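Local coordinates for GMP reductase (Trypanosoma brucei brucei, PDB 6JIG) that catalyses the reductive deamination of GMP to IMP, probably with NADPH, and is allosterically regulated through its cystathionine-beta-synthase domain with changes in oligomeric state, at the interface of chains A and B. Coordinates in Å, arbitrary orientation; residue numbers count along the deposited sequence, not the author numbering. Chains: chain A/B, GMP reductase.

Contact 1: the interface of chains A and B. Residues chain A 5; chain B 335-336, 339.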
ATOM      1  N   GLU A   5     -29.092 -30.256 -12.769  1.00 55.78           N
ATOM      2  CA  GLU A   5     -27.888 -31.022 -12.605  1.00 53.41           C
ATOM      3  C   GLU A   5     -27.033 -30.426 -11.523  1.00 54.47           C
ATOM      4  O   GLU A   5     -26.457 -31.108 -10.747  1.00 56.60           O
ATOM      5  CB  GLU A   5     -27.066 -31.034 -13.872  1.00 54.64           C
ATOM      6  CG  GLU A   5     -27.739 -31.428 -15.158  1.00 58.54           C
ATOM      7  CD  GLU A   5     -28.366 -30.274 -15.913  1.00 56.76           C
ATOM      8  OE1 GLU A   5     -28.891 -30.557 -16.971  1.00 54.97           O
ATOM      9  OE2 GLU A   5     -28.373 -29.125 -15.471  1.00 57.70           O
TER
ATOM     10  N   LEU B 335     -23.289 -27.614 -18.195  1.00 30.87           N
ATOM     11  CA  LEU B 335     -24.040 -28.813 -17.832  1.00 31.76           C
ATOM     12  C   LEU B 335     -25.395 -28.845 -18.517  1.00 34.54           C
ATOM     13  O   LEU B 335     -25.795 -29.874 -19.073  1.00 36.66           O
ATOM     14  CB  LEU B 335     -24.226 -28.883 -16.318  1.00 34.50           C
ATOM     15  CG  LEU B 335     -23.029 -29.283 -15.449  1.00 31.93           C
ATOM     16  CD1 LEU B 335     -23.371 -29.025 -13.986  1.00 32.24           C
ATOM     17  CD2 LEU B 335     -22.647 -30.746 -15.641  1.00 32.55           C
ATOM     18  N   ALA B 336     -26.123 -27.728 -18.480  1.00 30.81           N
ATOM     19  CA  ALA B 336     -27.477 -27.736 -19.013  1.00 36.29           C
ATOM     20  C   ALA B 336     -27.456 -27.828 -20.530  1.00 35.95           C
ATOM     21  O   ALA B 336     -28.265 -28.545 -21.127  1.00 37.05           O
ATOM     22  CB  ALA B 336     -28.240 -26.483 -18.566  1.00 38.16           C
ATOM     23  N   ARG B 339     -26.267 -31.416 -21.861  1.00 37.03           N
ATOM     24  CA  ARG B 339     -27.268 -32.468 -21.692  1.00 36.84           C
ATOM     25  C   ARG B 339     -28.184 -32.547 -22.909  1.00 38.02           C
ATOM     26  O   ARG B 339     -28.477 -33.638 -23.410  1.00 40.11           O
ATOM     27  CB  ARG B 339     -28.098 -32.231 -20.424  1.00 41.51           C
ATOM     28  CG  ARG B 339     -28.853 -33.477 -19.964  1.00 48.60           C
ATOM     29  CD  ARG B 339     -29.903 -33.156 -18.897  1.00 55.32           C
TER
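The short N-terminal helix 4-7 of chain A rests against helix 330-344 of the neighbouring subunit's catalytic domain, and A:Glu5 carries this part of the interface. Its side chain leaves the helix with CG anti to the carbonyl carbon and beside the backbone N (chi1 -52°), then turns about the CB-CG bond (chi2 89°), which brings the carboxylate over the turn of helix 330-344 at B:Leu335 and B:Ala336. Both carboxylate oxygens lie near CA of B:Ala336, OE2 at 3.9 Å. OE1 also meets the aliphatic part of B:Arg339, lying 3.4 Å from CD. B:Arg339 is modelled as far as CD, its chain extended, and it passes A:Glu5 at a slant. The position of the guanidinium group is therefore not seen, although a charge attraction to the carboxylate is plausible. B:Leu335 contributes mainly its backbone, the carbonyl O lying 3.8 Å from A:Glu5 OE1. A:Glu5 buries 77 Å² here, far more than any one residue facing it. The patch thus lays the N-terminal arm of one subunit on its neighbour and may steady the pairing of subunits in the oligomer.

Contact 2: the interface of chains A and B. Residues chain A 262, 264-265; chain B 23-25, 456-457.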
ATOM      1  N   HIS A 262      -2.098 -39.403  -6.962  1.00 37.36           N
ATOM      2  CA  HIS A 262      -3.386 -40.064  -7.164  1.00 39.30           C
ATOM      3  C   HIS A 262      -3.267 -41.518  -6.691  1.00 39.67           C
ATOM      4  O   HIS A 262      -2.992 -42.425  -7.475  1.00 38.17           O
ATOM      5  CB  HIS A 262      -3.825 -39.959  -8.636  1.00 41.19           C
ATOM      6  CG  HIS A 262      -5.235 -40.402  -8.879  1.00 39.57           C
ATOM      7  ND1 HIS A 262      -6.148 -40.562  -7.860  1.00 40.33           N
ATOM      8  CD2 HIS A 262      -5.877 -40.760 -10.019  1.00 39.85           C
ATOM      9  CE1 HIS A 262      -7.301 -40.971  -8.364  1.00 38.13           C
ATOM     10  NE2 HIS A 262      -7.162 -41.106  -9.668  1.00 40.99           N
ATOM     11  N   HIS A 264      -5.580 -43.560  -5.693  1.00 35.96           N
ATOM     12  CA  HIS A 264      -6.627 -44.465  -6.182  1.00 36.39           C
ATOM     13  C   HIS A 264      -6.343 -44.869  -7.630  1.00 40.74           C
ATOM     14  O   HIS A 264      -7.080 -44.553  -8.564  1.00 42.08           O
ATOM     15  CB  HIS A 264      -8.001 -43.820  -6.059  1.00 39.73           C
ATOM     16  CG  HIS A 264      -9.138 -44.788  -6.187  1.00 39.07           C
ATOM     17  ND1 HIS A 264     -10.457 -44.388  -6.232  1.00 37.69           N
ATOM     18  CD2 HIS A 264      -9.151 -46.139  -6.272  1.00 38.54           C
ATOM     19  CE1 HIS A 264     -11.235 -45.450  -6.345  1.00 38.78           C
ATOM     20  NE2 HIS A 264     -10.465 -46.525  -6.379  1.00 40.54           N
ATOM     21  N   SER A 265      -5.238 -45.575  -7.810  1.00 42.25           N
ATOM     22  CA  SER A 265      -4.803 -45.950  -9.142  1.00 41.41           C
ATOM     23  C   SER A 265      -4.197 -47.337  -9.064  1.00 44.54           C
ATOM     24  O   SER A 265      -3.714 -47.760  -8.012  1.00 40.59           O
ATOM     25  CB  SER A 265      -3.785 -44.954  -9.693  1.00 40.13           C
ATOM     26  OG  SER A 265      -2.633 -44.948  -8.863  1.00 45.02           O
TER
ATOM     27  N   GLN B  23     -11.221 -40.449  -9.106  1.00 35.09           N
ATOM     28  CA  GLN B  23     -11.847 -41.727  -9.412  1.00 36.58           C
ATOM     29  C   GLN B  23     -10.757 -42.775  -9.575  1.00 37.12           C
ATOM     30  O   GLN B  23      -9.566 -42.462  -9.645  1.00 39.18           O
ATOM     31  CB  GLN B  23     -12.677 -41.667 -10.707  1.00 36.93           C
ATOM     32  CG  GLN B  23     -13.699 -40.548 -10.770  1.00 38.59           C
ATOM     33  CD  GLN B  23     -14.821 -40.746  -9.762  1.00 44.70           C
ATOM     34  OE1 GLN B  23     -15.432 -41.816  -9.699  1.00 49.21           O
ATOM     35  NE2 GLN B  23     -15.103 -39.709  -8.974  1.00 44.01           N
ATOM     36  N   HIS B  24     -11.177 -44.031  -9.620  1.00 36.51           N
ATOM     37  CA  HIS B  24     -10.238 -45.107  -9.902  1.00 39.23           C
ATOM     38  C   HIS B  24      -9.609 -44.920 -11.278  1.00 43.48           C
ATOM     39  O   HIS B  24     -10.314 -44.812 -12.286  1.00 43.79           O
ATOM     40  CB  HIS B  24     -10.953 -46.450  -9.831  1.00 41.49           C
ATOM     41  CG  HIS B  24     -10.088 -47.608 -10.210  1.00 48.23           C
ATOM     42  ND1 HIS B  24      -8.829 -47.800  -9.681  1.00 47.30           N
ATOM     43  CD2 HIS B  24     -10.292 -48.625 -11.079  1.00 51.96           C
ATOM     44  CE1 HIS B  24      -8.297 -48.891 -10.201  1.00 46.98           C
ATOM     45  NE2 HIS B  24      -9.165 -49.413 -11.050  1.00 53.93           N
ATOM     46  N   SER B  25      -8.280 -44.892 -11.328  1.00 38.15           N
ATOM     47  CA  SER B  25      -7.562 -44.656 -12.572  1.00 41.73           C
ATOM     48  C   SER B  25      -6.773 -45.907 -12.937  1.00 46.91           C
ATOM     49  O   SER B  25      -5.915 -46.355 -12.169  1.00 40.01           O
ATOM     50  CB  SER B  25      -6.633 -43.447 -12.439  1.00 45.13           C
ATOM     51  OG  SER B  25      -5.733 -43.354 -13.525  1.00 51.67           O
ATOM     52  N   SER B 456      -6.735 -38.075 -15.947  1.00 33.37           N
ATOM     53  CA  SER B 456      -6.218 -39.177 -15.143  1.00 37.46           C
ATOM     54  C   SER B 456      -6.902 -39.246 -13.781  1.00 39.37           C
ATOM     55  O   SER B 456      -7.119 -40.339 -13.244  1.00 37.41           O
ATOM     56  CB  SER B 456      -4.712 -39.028 -14.977  1.00 42.60           C
ATOM     57  OG  SER B 456      -4.192 -40.101 -14.210  1.00 50.69           O
ATOM     58  N   TYR B 457      -7.259 -38.091 -13.206  1.00 36.26           N
ATOM     59  CA  TYR B 457      -7.949 -38.128 -11.918  1.00 35.97           C
ATOM     60  C   TYR B 457      -9.361 -38.675 -12.059  1.00 35.32           C
ATOM     61  O   TYR B 457      -9.895 -39.258 -11.107  1.00 37.71           O
ATOM     62  CB  TYR B 457      -7.977 -36.743 -11.271  1.00 34.38           C
ATOM     63  CG  TYR B 457      -6.747 -36.440 -10.465  1.00 33.01           C
ATOM     64  CD1 TYR B 457      -6.570 -36.999  -9.203  1.00 35.82           C
ATOM     65  CD2 TYR B 457      -5.744 -35.617 -10.970  1.00 35.18           C
ATOM     66  CE1 TYR B 457      -5.452 -36.729  -8.461  1.00 36.65           C
ATOM     67  CE2 TYR B 457      -4.612 -35.346 -10.235  1.00 35.19           C
ATOM     68  CZ  TYR B 457      -4.475 -35.909  -8.974  1.00 37.22           C
ATOM     69  OH  TYR B 457      -3.362 -35.651  -8.216  1.00 34.91           O
TER
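Backbone segments of the two chains run parallel where A:Ser265 pairs with B:Ser25 in a beta bridge, and the amide N of B:Ser25 donates to the carbonyl O of A:His264 at 3.0 Å. Beside this bridge A:His262 reaches into chain B with CG anti to its backbone N (chi1 -170°). Its NE2 donates to the backbone O of B:Gln23 at 2.8 Å, nearly along the C=O axis and close to the imidazole plane, though the bond is bent at the hydrogen (122°). One face of this ring meets the CD1-CE1 side of the B:Tyr457 ring, with CD1 3.7 Å above the plane and towards the rim; the two rings are inclined to each other, and the side chains run antiparallel alongside one another. A:His264 C lies beyond the opposite face, towards the rim, so the imidazole sits between the phenol and the backbone of its own loop. CD2 also packs against CB of B:Ser25, which stands out of the ring plane. A:His264 presents a face instead: CA of B:His24 sits over the ring centre, 3.6 Å from the centroid, in a CH-pi contact, while the histidine side chains lie roughly perpendicular. Behind the bridge, the hydroxyl of A:Ser265 ties the loop together. With chi1 at 62°, its OG stands between the backbone N and carbonyl carbon and donates to A:His262 O at 2.9 Å.

Contact 3: the interface of chains A and B. Residues chain A 320, 324, 326, 428; chain B 450, 453-454, 457.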
ATOM      1  N   THR A 320      -2.448 -28.936  -7.438  1.00 38.51           N
ATOM      2  CA  THR A 320      -3.205 -29.950  -8.163  1.00 36.26           C
ATOM      3  C   THR A 320      -4.613 -29.475  -8.514  1.00 34.83           C
ATOM      4  O   THR A 320      -5.120 -29.752  -9.605  1.00 33.51           O
ATOM      5  CB  THR A 320      -3.274 -31.221  -7.314  1.00 42.32           C
ATOM      6  OG1 THR A 320      -1.958 -31.783  -7.199  1.00 43.88           O
ATOM      7  CG2 THR A 320      -4.223 -32.244  -7.904  1.00 37.60           C
ATOM      8  N   ALA A 324      -4.887 -29.643 -12.451  1.00 35.70           N
ATOM      9  CA  ALA A 324      -5.767 -30.719 -12.905  1.00 32.01           C
ATOM     10  C   ALA A 324      -7.241 -30.455 -12.627  1.00 32.77           C
ATOM     11  O   ALA A 324      -8.097 -31.037 -13.302  1.00 34.62           O
ATOM     12  CB  ALA A 324      -5.369 -32.042 -12.233  1.00 33.51           C
ATOM     13  N   ALA A 326      -8.777 -31.228  -9.771  1.00 32.85           N
ATOM     14  CA  ALA A 326      -9.254 -32.357  -8.988  1.00 31.75           C
ATOM     15  C   ALA A 326      -8.915 -32.184  -7.514  1.00 32.17           C
ATOM     16  O   ALA A 326      -7.910 -31.562  -7.159  1.00 34.71           O
ATOM     17  CB  ALA A 326      -8.631 -33.675  -9.478  1.00 32.06           C
ATOM     18  N   GLU A 428       2.615 -29.251 -10.381  1.00 59.06           N
ATOM     19  CA  GLU A 428       1.432 -29.213  -9.523  1.00 51.12           C
ATOM     20  C   GLU A 428       1.791 -28.804  -8.096  1.00 51.57           C
ATOM     21  O   GLU A 428       1.023 -29.066  -7.160  1.00 45.99           O
ATOM     22  CB  GLU A 428       0.701 -30.563  -9.546  1.00 50.34           C
ATOM     23  CG  GLU A 428       0.430 -31.085 -10.959  1.00 54.51           C
ATOM     24  CD  GLU A 428      -0.797 -31.994 -11.057  1.00 51.05           C
ATOM     25  OE1 GLU A 428      -1.437 -32.257 -10.017  1.00 50.47           O
ATOM     26  OE2 GLU A 428      -1.118 -32.447 -12.182  1.00 50.26           O
TER
ATOM     27  N   GLY B 450      -2.106 -30.189 -18.355  1.00 35.93           N
ATOM     28  CA  GLY B 450      -2.972 -30.089 -17.190  1.00 35.33           C
ATOM     29  C   GLY B 450      -4.279 -30.831 -17.389  1.00 35.44           C
ATOM     30  O   GLY B 450      -4.716 -31.584 -16.517  1.00 33.00           O
ATOM     31  N   SER B 453      -3.811 -34.416 -16.898  1.00 36.99           N
ATOM     32  CA  SER B 453      -3.767 -34.741 -15.479  1.00 37.31           C
ATOM     33  C   SER B 453      -5.176 -34.865 -14.903  1.00 36.73           C
ATOM     34  O   SER B 453      -5.479 -35.813 -14.174  1.00 34.63           O
ATOM     35  CB  SER B 453      -2.953 -33.693 -14.724  1.00 38.73           C
ATOM     36  OG  SER B 453      -2.858 -34.042 -13.351  1.00 40.37           O
ATOM     37  N   GLY B 454      -6.060 -33.914 -15.224  1.00 36.37           N
ATOM     38  CA  GLY B 454      -7.434 -34.027 -14.758  1.00 32.62           C
ATOM     39  C   GLY B 454      -8.133 -35.265 -15.289  1.00 35.31           C
ATOM     40  O   GLY B 454      -8.900 -35.910 -14.576  1.00 33.12           O
ATOM     41  N   TYR B 457      -7.259 -38.091 -13.206  1.00 36.26           N
ATOM     42  CA  TYR B 457      -7.949 -38.128 -11.918  1.00 35.97           C
ATOM     43  C   TYR B 457      -9.361 -38.675 -12.059  1.00 35.32           C
ATOM     44  O   TYR B 457      -9.895 -39.258 -11.107  1.00 37.71           O
ATOM     45  CB  TYR B 457      -7.977 -36.743 -11.271  1.00 34.38           C
ATOM     46  CG  TYR B 457      -6.747 -36.440 -10.465  1.00 33.01           C
ATOM     47  CD1 TYR B 457      -6.570 -36.999  -9.203  1.00 35.82           C
ATOM     48  CD2 TYR B 457      -5.744 -35.617 -10.970  1.00 35.18           C
ATOM     49  CE1 TYR B 457      -5.452 -36.729  -8.461  1.00 36.65           C
ATOM     50  CE2 TYR B 457      -4.612 -35.346 -10.235  1.00 35.19           C
ATOM     51  CZ  TYR B 457      -4.475 -35.909  -8.974  1.00 37.22           C
ATOM     52  OH  TYR B 457      -3.362 -35.651  -8.216  1.00 34.91           O
TER
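A hydrogen-bonded chain links B:Ser453, A:Glu428 and A:Thr320 across the subunit boundary. The hydroxyl OG of B:Ser453, anti to its backbone N (chi1 -177°), donates to A:Glu428 OE2 at 2.6 Å and engages the syn lone pair of that oxygen. On the other oxygen, OE1 accepts from the hydroxyl OG1 of A:Thr320 at 2.9 Å through its anti lone pair. With both oxygens engaged, the rotation of the carboxylate is restrained, and the chain, extended beyond CG, carries it to where it bridges the two hydroxyls.

Apolar packing centres on the phenol of B:Tyr457. The methyl CB of A:Ala326 stands over its face, 3.9 Å from the ring centroid, in a CH-pi contact shifted towards the CG end. CB of A:Ala324 touches CD2 at 3.8 Å and also packs against CA of B:Gly454 and CB of B:Ser453. At the hydroxyl end, CG2 of A:Thr320 comes within 3.5 Å of OH, the two side chains crossing nearly at right angles. A:Thr320 thus turns its methyl to the tyrosine and its hydroxyl to the glutamate.

Backbone contact completes the patch: the carbonyl O of A:Ala324 approaches CA of B:Gly454 at 3.4 Å. In the fold, the last turns of helix 440-457 of chain B lie against short helix 320-323, the following loop and the loop bearing A:Glu428 in chain A, with GMP-binding A:Thr320 starting that helix close to the active site.

Contact 2 and contact 3 are neighbours, about 11 Å apart between the centres of their C-alpha atoms, and share B:Tyr457 at the end of helix 440-457, which packs against two separate regions of chain A. Contact 1 lies about 24 Å from contact 2 and 23 Å from contact 3, where the N-terminal arm extends to helix 330-344. Contact 3 is centred about 10 Å from engineered A:Ala318 at the active site, so subunit pairing could bear on the shape of the GMP pocket. The three patches belong to one interface between like subunits, consistent with the protein's oligomeric assembly.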